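Uncharacterized RNA methyltransferase pyrab10780 (PDB 2JJQ) catalyses the S-adenosyl-L-methionine-dependent methylation of uridine 54 in tRNA to 5-methyluridine. Local coordinates at residues R255-Y263 and S275-R283. Numbering follows the deposited sequence.
Sequences RERLDDVDY and SYQAVNLVR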
loop_
_atom_site.group_PDB
_atom_site.type_symbol
_atom_site.label_atom_id
_atom_site.label_comp_id
_atom_site.label_asym_id
_atom_site.label_seq_id
_atom_site.Cartn_x
_atom_site.Cartn_y
_atom_site.Cartn_z
ATOM N N ARG A 255 7.011 -12.722 10.220
ATOM C CA ARG A 255 7.763 -12.614 8.979
ATOM C C ARG A 255 6.884 -12.789 7.760
ATOM O O ARG A 255 5.908 -13.568 7.748
ATOM C CB ARG A 255 8.836 -13.693 8.870
ATOM C CG ARG A 255 10.000 -13.522 9.809
ATOM C CD ARG A 255 10.916 -14.754 9.732
ATOM N NE ARG A 255 11.947 -14.644 10.795
ATOM C CZ ARG A 255 13.231 -15.019 10.658
ATOM N NH1 ARG A 255 13.687 -15.530 9.511
ATOM N NH2 ARG A 255 14.073 -14.883 11.670
ATOM N N GLU A 256 7.275 -12.086 6.714
ATOM C CA GLU A 256 6.742 -12.399 5.379
ATOM C C GLU A 256 7.948 -12.915 4.605
ATOM O O GLU A 256 9.096 -12.548 4.878
ATOM C CB GLU A 256 6.195 -11.150 4.665
ATOM C CG GLU A 256 5.689 -11.426 3.217
ATOM C CD GLU A 256 4.548 -12.451 3.219
ATOM O OE1 GLU A 256 3.381 -12.020 3.126
ATOM O OE2 GLU A 256 4.832 -13.665 3.363
ATOM N N ARG A 257 7.689 -13.779 3.640
ATOM C CA ARG A 257 8.788 -14.306 2.855
ATOM C C ARG A 257 8.526 -14.100 1.379
ATOM O O ARG A 257 7.452 -14.508 0.876
ATOM C CB ARG A 257 8.954 -15.812 3.162
ATOM C CG ARG A 257 9.919 -16.488 2.234
ATOM C CD ARG A 257 10.223 -17.908 2.737
ATOM N NE ARG A 257 11.333 -17.828 3.663
ATOM C CZ ARG A 257 12.515 -18.388 3.404
ATOM N NH1 ARG A 257 12.665 -19.106 2.291
ATOM N NH2 ARG A 257 13.523 -18.263 4.250
ATOM N N LEU A 258 9.470 -13.436 0.688
ATOM C CA LEU A 258 9.402 -13.305 -0.789
ATOM C C LEU A 258 10.457 -14.195 -1.401
ATOM O O LEU A 258 11.649 -13.937 -1.257
ATOM C CB LEU A 258 9.686 -11.842 -1.190
ATOM C CG LEU A 258 8.780 -10.800 -0.460
ATOM C CD1 LEU A 258 9.045 -9.414 -1.175
ATOM C CD2 LEU A 258 7.311 -11.178 -0.532
ATOM N N ASP A 259 10.009 -15.256 -2.064
ATOM C CA ASP A 259 10.919 -16.310 -2.532
ATOM C C ASP A 259 11.715 -16.884 -1.329
ATOM O O ASP A 259 11.127 -17.547 -0.431
ATOM C CB ASP A 259 11.787 -15.794 -3.675
ATOM C CG ASP A 259 10.995 -15.584 -4.965
ATOM O OD1 ASP A 259 9.941 -16.247 -5.168
ATOM O OD2 ASP A 259 11.414 -14.749 -5.797
ATOM N N ASP A 260 13.025 -16.633 -1.259
ATOM C CA ASP A 260 13.811 -17.147 -0.140
ATOM C C ASP A 260 14.233 -16.051 0.840
ATOM O O ASP A 260 15.163 -16.260 1.652
ATOM C CB ASP A 260 15.054 -17.853 -0.667
ATOM C CG ASP A 260 15.922 -16.972 -1.577
ATOM O OD1 ASP A 260 15.499 -15.908 -2.062
ATOM O OD2 ASP A 260 17.069 -17.383 -1.844
ATOM N N VAL A 261 13.644 -14.851 0.716
ATOM C CA VAL A 261 14.114 -13.743 1.559
ATOM C C VAL A 261 13.069 -13.421 2.626
ATOM O O VAL A 261 11.899 -13.227 2.255
ATOM C CB VAL A 261 14.370 -12.501 0.661
ATOM C CG1 VAL A 261 14.797 -11.338 1.502
ATOM C CG2 VAL A 261 15.445 -12.847 -0.426
ATOM N N ASP A 262 13.454 -13.386 3.912
ATOM C CA ASP A 262 12.508 -13.125 4.998
ATOM C C ASP A 262 12.552 -11.628 5.336
ATOM O O ASP A 262 13.617 -10.995 5.207
ATOM C CB ASP A 262 12.905 -13.924 6.237
ATOM C CG ASP A 262 12.491 -15.390 6.165
ATOM O OD1 ASP A 262 11.715 -15.797 5.272
ATOM O OD2 ASP A 262 12.931 -16.125 7.059
ATOM N N TYR A 263 11.412 -11.079 5.755
ATOM C CA TYR A 263 11.289 -9.694 6.147
ATOM C C TYR A 263 10.486 -9.652 7.434
ATOM O O TYR A 263 9.367 -10.189 7.476
ATOM C CB TYR A 263 10.550 -8.872 5.107
ATOM C CG TYR A 263 11.223 -8.831 3.752
ATOM C CD1 TYR A 263 12.184 -7.876 3.485
ATOM C CD2 TYR A 263 10.915 -9.768 2.757
ATOM C CE1 TYR A 263 12.820 -7.823 2.247
ATOM C CE2 TYR A 263 11.554 -9.723 1.470
ATOM C CZ TYR A 263 12.488 -8.720 1.246
ATOM O OH TYR A 263 13.125 -8.599 0.034
ATOM N N SER A 275 1.272 -9.053 -0.877
ATOM C CA SER A 275 2.465 -9.906 -0.798
ATOM C C SER A 275 2.698 -10.605 -2.125
ATOM O O SER A 275 3.855 -10.865 -2.498
ATOM C CB SER A 275 2.329 -10.943 0.322
ATOM O OG SER A 275 2.292 -10.269 1.579
ATOM N N TYR A 276 1.614 -10.921 -2.843
ATOM C CA TYR A 276 1.754 -11.780 -4.051
ATOM C C TYR A 276 2.435 -11.041 -5.147
ATOM O O TYR A 276 3.390 -11.537 -5.766
ATOM C CB TYR A 276 0.393 -12.277 -4.506
ATOM C CG TYR A 276 -0.121 -13.321 -3.532
ATOM C CD1 TYR A 276 0.248 -14.652 -3.665
ATOM C CD2 TYR A 276 -0.895 -12.952 -2.425
ATOM C CE1 TYR A 276 -0.186 -15.625 -2.737
ATOM C CE2 TYR A 276 -1.339 -13.919 -1.510
ATOM C CZ TYR A 276 -0.969 -15.237 -1.672
ATOM O OH TYR A 276 -1.424 -16.206 -0.787
ATOM N N GLN A 277 1.995 -9.805 -5.338
ATOM C CA GLN A 277 2.656 -8.940 -6.340
ATOM C C GLN A 277 4.003 -8.494 -5.866
ATOM O O GLN A 277 4.853 -8.154 -6.688
ATOM C CB GLN A 277 1.947 -7.651 -6.493
ATOM C CG GLN A 277 1.058 -7.506 -7.571
ATOM C CD GLN A 277 1.541 -7.790 -9.017
ATOM O OE1 GLN A 277 2.589 -8.409 -9.349
ATOM N NE2 GLN A 277 0.642 -7.421 -9.885
ATOM N N ALA A 278 4.186 -8.392 -4.545
ATOM C CA ALA A 278 5.486 -7.956 -4.026
ATOM C C ALA A 278 6.551 -8.921 -4.549
ATOM O O ALA A 278 7.682 -8.525 -4.752
ATOM C CB ALA A 278 5.455 -7.946 -2.516
ATOM N N VAL A 279 6.200 -10.203 -4.674
ATOM C CA VAL A 279 7.147 -11.210 -5.175
ATOM C C VAL A 279 7.528 -10.789 -6.607
ATOM O O VAL A 279 8.717 -10.788 -6.963
ATOM C CB VAL A 279 6.561 -12.629 -5.130
ATOM C CG1 VAL A 279 7.475 -13.614 -5.862
ATOM C CG2 VAL A 279 6.368 -13.055 -3.639
ATOM N N ASN A 280 6.536 -10.458 -7.432
ATOM C CA ASN A 280 6.873 -10.042 -8.823
ATOM C C ASN A 280 7.706 -8.750 -8.833
ATOM O O ASN A 280 8.587 -8.587 -9.664
ATOM C CB ASN A 280 5.605 -9.832 -9.617
ATOM C CG ASN A 280 4.925 -11.131 -9.954
ATOM O OD1 ASN A 280 5.559 -12.213 -9.939
ATOM N ND2 ASN A 280 3.650 -11.055 -10.286
ATOM N N LEU A 281 7.405 -7.846 -7.902
ATOM C CA LEU A 281 8.085 -6.531 -7.854
ATOM C C LEU A 281 9.566 -6.691 -7.525
ATOM O O LEU A 281 10.428 -6.149 -8.217
ATOM C CB LEU A 281 7.353 -5.660 -6.802
ATOM C CG LEU A 281 7.923 -4.268 -6.556
ATOM C CD1 LEU A 281 7.869 -3.525 -7.882
ATOM C CD2 LEU A 281 7.065 -3.634 -5.458
ATOM N N VAL A 282 9.905 -7.487 -6.504
ATOM C CA VAL A 282 11.344 -7.666 -6.168
ATOM C C VAL A 282 12.050 -8.448 -7.272
ATOM O O VAL A 282 13.188 -8.178 -7.553
ATOM C CB VAL A 282 11.604 -8.309 -4.780
ATOM C CG1 VAL A 282 11.030 -7.401 -3.699
ATOM C CG2 VAL A 282 10.957 -9.711 -4.633
ATOM N N ARG A 283 11.368 -9.422 -7.878
ATOM C CA ARG A 283 11.995 -10.174 -8.986
ATOM C C ARG A 283 12.263 -9.215 -10.135
ATOM O O ARG A 283 13.350 -9.265 -10.741
ATOM C CB ARG A 283 11.063 -11.281 -9.448
ATOM C CG ARG A 283 10.973 -12.413 -8.436
ATOM C CD ARG A 283 10.000 -13.466 -9.044
ATOM N NE ARG A 283 9.834 -14.601 -8.140
ATOM C CZ ARG A 283 8.995 -15.600 -8.412
ATOM N NH1 ARG A 283 8.275 -15.558 -9.561
ATOM N NH2 ARG A 283 8.871 -16.616 -7.558
#
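S275 meets E256 where helix 275-288 passes a two-stranded antiparallel beta hairpin, strands 254-258 and 261-265, joined by a type II' turn from L258 to V261. Both lie in the C-terminal catalytic part of this class I-like S-adenosyl-L-methionine-binding methyltransferase. The OG of S275 donates a hydrogen bond of 2.6 Å to OE1 of E256. It arrives on the anti side of the carboxylate, 30° out of its plane. The E256 chain leaves with CG anti to the backbone N (chi1 177°) and then bends at chi2, which brings OE1 to the first turn of the helix. The buried carboxylate has further donors: the backbone N of K201 to OE1, and those of F202 and R257 to OE2.

One turn on, the CB of A278 lies 4.1 Å from CD1 of L258. A278 also lies close to Q272, which binds S-adenosyl-L-methionine. CG2 of V279 is 3.8 Å from CD2 of L258, and these two side chains run alongside in opposite senses. V282 lies across L258, roughly perpendicular, with CG1 of V282 3.8 Å from CD1 of L258. L258 thus packs both methyls on the helix. The side chain of V282 also lies close to T303, another cofactor-binding residue.

R283 closes the contact at the turn. Its extended chain lays the guanidinium edge against D259 in a side-on, two-pronged salt bridge, the two planes nearly coplanar. CG1 of V279 sits over one guanidinium face, toward its rim. Y307 OH also bonds OD2 of D259. NH2 of R283 reaches OD1 of D259 at 2.6 Å. NE of R283 meets the syn lone pair of D259 OD2 at 2.8 Å, almost straight at 176°.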